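Local atomic coordinates of lipase (Photobacterium sp. M37, PDB entry 2ORY), a protein that catalyses the hydrolysis of triacylglycerols, as a cold-adapted lipase of the alpha/beta-hydrolase fold. Residues A[189-192]-A[198-201]; A[83-88]-A[157-162]. All coordinates share one frame; numbering follows the deposited sequence.

Contact 1. Residues A[189-192]-A[198-201]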
loop_
_atom_site.group_PDB
_atom_site.type_symbol
_atom_site.label_atom_id
_atom_site.label_comp_id
_atom_site.label_asym_id
_atom_site.label_seq_id
_atom_site.Cartn_x
_atom_site.Cartn_y
_atom_site.Cartn_z
ATOM N N ASP A 189 -13.522 7.104 -10.228
ATOM C CA ASP A 189 -13.635 7.702 -11.548
ATOM C C ASP A 189 -14.494 6.971 -12.566
ATOM O O ASP A 189 -14.969 7.599 -13.507
ATOM C CB ASP A 189 -12.259 7.939 -12.158
ATOM C CG ASP A 189 -11.553 9.151 -11.574
ATOM O OD1 ASP A 189 -12.234 10.133 -11.193
ATOM O OD2 ASP A 189 -10.304 9.125 -11.517
ATOM N N ILE A 190 -14.695 5.667 -12.408
ATOM C CA ILE A 190 -15.513 4.937 -13.374
ATOM C C ILE A 190 -16.920 4.619 -12.850
ATOM O O ILE A 190 -17.682 3.883 -13.484
ATOM C CB ILE A 190 -14.840 3.628 -13.798
ATOM C CG1 ILE A 190 -14.800 2.658 -12.623
ATOM C CG2 ILE A 190 -13.428 3.919 -14.296
ATOM C CD1 ILE A 190 -14.213 1.296 -12.981
ATOM N N GLN A 191 -17.249 5.161 -11.681
ATOM C CA GLN A 191 -18.570 4.955 -11.106
ATOM C C GLN A 191 -19.609 5.638 -11.986
ATOM O O GLN A 191 -19.394 6.756 -12.457
ATOM C CB GLN A 191 -18.643 5.534 -9.684
ATOM C CG GLN A 191 -18.086 4.607 -8.640
ATOM C CD GLN A 191 -18.307 5.094 -7.224
ATOM O OE1 GLN A 191 -17.668 6.038 -6.774
ATOM N NE2 GLN A 191 -19.216 4.442 -6.510
ATOM N N GLY A 192 -20.735 4.964 -12.196
ATOM C CA GLY A 192 -21.793 5.530 -13.011
ATOM C C GLY A 192 -21.603 5.147 -14.455
ATOM O O GLY A 192 -22.429 5.455 -15.310
ATOM N N ASN A 198 -23.785 3.643 -6.496
ATOM C CA ASN A 198 -24.266 3.505 -5.131
ATOM C C ASN A 198 -23.300 2.850 -4.161
ATOM O O ASN A 198 -23.698 2.353 -3.109
ATOM C CB ASN A 198 -25.597 2.764 -5.137
ATOM C CG ASN A 198 -26.657 3.532 -5.892
ATOM O OD1 ASN A 198 -26.866 4.721 -5.636
ATOM N ND2 ASN A 198 -27.323 2.872 -6.838
ATOM N N ILE A 199 -22.025 2.834 -4.507
ATOM C CA ILE A 199 -21.059 2.263 -3.593
ATOM C C ILE A 199 -20.242 3.404 -2.982
ATOM O O ILE A 199 -19.912 4.369 -3.672
ATOM C CB ILE A 199 -20.163 1.248 -4.311
ATOM C CG1 ILE A 199 -18.929 0.963 -3.457
ATOM C CG2 ILE A 199 -19.828 1.749 -5.684
ATOM C CD1 ILE A 199 -17.961 0.048 -4.109
ATOM N N ASP A 200 -19.978 3.306 -1.679
ATOM C CA ASP A 200 -19.209 4.305 -0.935
ATOM C C ASP A 200 -17.776 3.804 -0.882
ATOM O O ASP A 200 -17.478 2.790 -0.233
ATOM C CB ASP A 200 -19.745 4.462 0.495
ATOM C CG ASP A 200 -21.057 5.241 0.550
ATOM O OD1 ASP A 200 -21.770 5.289 -0.477
ATOM O OD2 ASP A 200 -21.381 5.796 1.621
ATOM N N ILE A 201 -16.897 4.524 -1.571
ATOM C CA ILE A 201 -15.496 4.152 -1.660
ATOM C C ILE A 201 -14.597 4.992 -0.773
ATOM O O ILE A 201 -14.598 6.215 -0.858
ATOM C CB ILE A 201 -14.991 4.283 -3.120
ATOM C CG1 ILE A 201 -15.818 3.373 -4.038
ATOM C CG2 ILE A 201 -13.482 3.963 -3.184
ATOM C CD1 ILE A 201 -15.470 3.471 -5.511
#
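Gln191 carries the polar part of this contact, its carboxamide reaching from the loop that follows helix 175-189 to the start of strand 199-206. Its NE2 donates to the carbonyl oxygen of Ile199, with NE2 and O 2.9 Å apart and an N-H...O angle of 154°. NE2 is placed too close to Ile199 CG2 in the model, so its position, and with it the geometry of this bond, is less certain. NE2 also bonds to the carbonyl oxygen of Ser196 in the preceding loop, so as modelled this nitrogen of a buried side chain serves two backbone carbonyls.

The rest is van der Waals packing: CD1 of Ile201 meets the carbonyl side of the amide, 3.6 Å from Gln191 OE1, the two side chains coming from opposite directions. The glutamine spans the gap because it is stretched out beyond CG (chi2 -173°); the nearest CA atoms of the two segments, those of Gln191 and Ile199, are still 8.4 Å apart. Ile201 also packs on Ala184 and Leu187 of helix 175-189.

Helix, connecting loop and returning strand form the second half of a beta-alpha-beta crossover, in which helix 175-189 joins the parallel strands 166-173 and 199-206 of the alpha/beta-hydrolase sheet.

Contact 2. Residues A[83-88]-A[157-162]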
loop_
_atom_site.group_PDB
_atom_site.type_symbol
_atom_site.label_atom_id
_atom_site.label_comp_id
_atom_site.label_asym_id
_atom_site.label_seq_id
_atom_site.Cartn_x
_atom_site.Cartn_y
_atom_site.Cartn_z
ATOM N N GLY A 83 -23.125 -5.782 1.432
ATOM C CA GLY A 83 -22.263 -4.835 0.746
ATOM C C GLY A 83 -21.228 -4.119 1.597
ATOM O O GLY A 83 -21.178 -2.890 1.607
ATOM N N GLU A 84 -20.408 -4.877 2.318
ATOM C CA GLU A 84 -19.344 -4.305 3.160
ATOM C C GLU A 84 -18.054 -5.045 2.780
ATOM O O GLU A 84 -17.816 -6.174 3.209
ATOM C CB GLU A 84 -19.669 -4.520 4.650
ATOM C CG GLU A 84 -19.332 -3.353 5.617
ATOM C CD GLU A 84 -17.878 -3.334 6.098
ATOM O OE1 GLU A 84 -16.967 -3.226 5.250
ATOM O OE2 GLU A 84 -17.646 -3.414 7.326
ATOM N N TYR A 85 -17.223 -4.409 1.970
ATOM C CA TYR A 85 -15.997 -5.054 1.533
ATOM C C TYR A 85 -14.692 -4.322 1.808
ATOM O O TYR A 85 -14.649 -3.089 1.907
ATOM C CB TYR A 85 -16.056 -5.310 0.026
ATOM C CG TYR A 85 -17.301 -6.028 -0.443
ATOM C CD1 TYR A 85 -18.501 -5.340 -0.644
ATOM C CD2 TYR A 85 -17.280 -7.402 -0.683
ATOM C CE1 TYR A 85 -19.647 -6.010 -1.076
ATOM C CE2 TYR A 85 -18.425 -8.079 -1.111
ATOM C CZ TYR A 85 -19.602 -7.378 -1.306
ATOM O OH TYR A 85 -20.732 -8.054 -1.730
ATOM N N VAL A 86 -13.623 -5.108 1.914
ATOM C CA VAL A 86 -12.274 -4.567 2.070
ATOM C C VAL A 86 -11.428 -5.088 0.902
ATOM O O VAL A 86 -11.377 -6.286 0.674
ATOM C CB VAL A 86 -11.576 -5.038 3.382
ATOM C CG1 VAL A 86 -10.130 -4.563 3.398
ATOM C CG2 VAL A 86 -12.289 -4.492 4.592
ATOM N N ILE A 87 -10.800 -4.198 0.137
ATOM C CA ILE A 87 -9.896 -4.633 -0.933
ATOM C C ILE A 87 -8.478 -4.334 -0.382
ATOM O O ILE A 87 -8.140 -3.177 -0.136
ATOM C CB ILE A 87 -10.093 -3.824 -2.215
ATOM C CG1 ILE A 87 -11.485 -4.058 -2.796
ATOM C CG2 ILE A 87 -8.997 -4.175 -3.203
ATOM C CD1 ILE A 87 -11.744 -3.213 -4.048
ATOM N N ALA A 88 -7.669 -5.366 -0.164
ATOM C CA ALA A 88 -6.323 -5.165 0.377
ATOM C C ALA A 88 -5.280 -5.446 -0.711
ATOM O O ALA A 88 -5.418 -6.389 -1.493
ATOM C CB ALA A 88 -6.100 -6.073 1.597
ATOM N N ASN A 157 -18.764 -5.911 -10.076
ATOM C CA ASN A 157 -19.991 -5.702 -10.825
ATOM C C ASN A 157 -20.936 -6.887 -10.694
ATOM O O ASN A 157 -22.148 -6.722 -10.607
ATOM C CB ASN A 157 -19.683 -5.412 -12.299
ATOM C CG ASN A 157 -19.367 -3.941 -12.541
ATOM O OD1 ASN A 157 -20.152 -3.068 -12.177
ATOM N ND2 ASN A 157 -18.220 -3.662 -13.154
ATOM N N GLU A 158 -20.371 -8.081 -10.646
ATOM C CA GLU A 158 -21.164 -9.293 -10.520
ATOM C C GLU A 158 -21.698 -9.483 -9.100
ATOM O O GLU A 158 -22.822 -9.961 -8.892
ATOM C CB GLU A 158 -20.300 -10.490 -10.923
ATOM C CG GLU A 158 -20.811 -11.837 -10.491
ATOM C CD GLU A 158 -19.829 -12.945 -10.819
ATOM O OE1 GLU A 158 -19.713 -13.314 -12.010
ATOM O OE2 GLU A 158 -19.156 -13.435 -9.879
ATOM N N LYS A 159 -20.876 -9.104 -8.132
ATOM C CA LYS A 159 -21.212 -9.239 -6.728
ATOM C C LYS A 159 -22.160 -8.129 -6.286
ATOM O O LYS A 159 -23.149 -8.394 -5.616
ATOM C CB LYS A 159 -19.924 -9.203 -5.895
ATOM C CG LYS A 159 -20.047 -9.674 -4.459
ATOM C CD LYS A 159 -20.398 -11.145 -4.406
ATOM C CE LYS A 159 -20.006 -11.772 -3.073
ATOM N NZ LYS A 159 -20.465 -10.995 -1.904
ATOM N N ILE A 160 -21.876 -6.889 -6.672
ATOM C CA ILE A 160 -22.725 -5.772 -6.264
ATOM C C ILE A 160 -23.878 -5.445 -7.210
ATOM O O ILE A 160 -24.853 -4.806 -6.806
ATOM C CB ILE A 160 -21.876 -4.492 -6.063
ATOM C CG1 ILE A 160 -20.877 -4.728 -4.941
ATOM C CG2 ILE A 160 -22.765 -3.280 -5.747
ATOM C CD1 ILE A 160 -19.984 -3.525 -4.671
ATOM N N GLY A 161 -23.783 -5.880 -8.461
ATOM C CA GLY A 161 -24.834 -5.568 -9.421
ATOM C C GLY A 161 -24.571 -4.181 -9.998
ATOM O O GLY A 161 -23.924 -3.358 -9.338
ATOM N N PRO A 162 -25.067 -3.879 -11.212
ATOM C CA PRO A 162 -24.863 -2.573 -11.856
ATOM C C PRO A 162 -25.336 -1.346 -11.069
ATOM O O PRO A 162 -24.855 -0.242 -11.306
ATOM C CB PRO A 162 -25.594 -2.729 -13.194
ATOM C CG PRO A 162 -26.711 -3.686 -12.852
ATOM C CD PRO A 162 -25.982 -4.717 -12.006
#
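The Tyr85 ring meets Lys159 at its edge: NZ lies in the ring plane, 3.6 Å from Tyr85 CE2, and not over a face, so the pair has no cation-pi geometry. Ile160 comes at the ring obliquely, its CG1 4.3 Å from Tyr85 CE1.

The ammonium group donates a hydrogen bond to the phenol, with Lys159 NZ and Tyr85 OH 3.0 Å apart. The lysine does not reach out straight. After a first torsion that sets CG opposite the backbone N (chi1 -165°), the chain bends at chi2 and again at chi4 (65° and 49°), bringing NZ round to the hydroxyl. Near the start of the same side chain, Lys159 CG comes against the phenol end, 3.2 Å from Tyr85 OH. A positive charge beside the hydroxyl would be expected to make the phenol somewhat more acidic, though Lys159 is partly exposed, which would weaken the effect.

The helix stops at this point. Gly161 N still bonds to Asn157 O at 2.8 Å, but Gly161 itself has left helical angles with a positive phi, and Pro162 follows.

The contact thus ties the C-terminal end of helix 152-160 to the beginning of strand 84-90. Tyr85 is flanked by Gln77 of the antiparallel strand 66-78 and by Ile168 of the parallel strand 166-173, and Ile160 rests on Ala166 at the start of the latter.

How the contacts relate
Contacts 1 and 2 lie 11 Å apart between centres, on the same side of the chain's centre and some 20 Å from it. Along the chain they come in series: contact 2 closes at the end of helix 152-160, before contact 1 opens at the end of helix 175-189. Both reach the same five-stranded mixed sheet: contact 2 sets helix 152-160 on strand 84-90, and contact 1 sets the loop after helix 175-189 on the edge strand 199-206, one strand either side of 166-173. They touch directly where Ile199 CD1 lies 4.1 Å from Ile160 CD1. Strand 166-173 leads to the probable nucleophile elbow at Ser174.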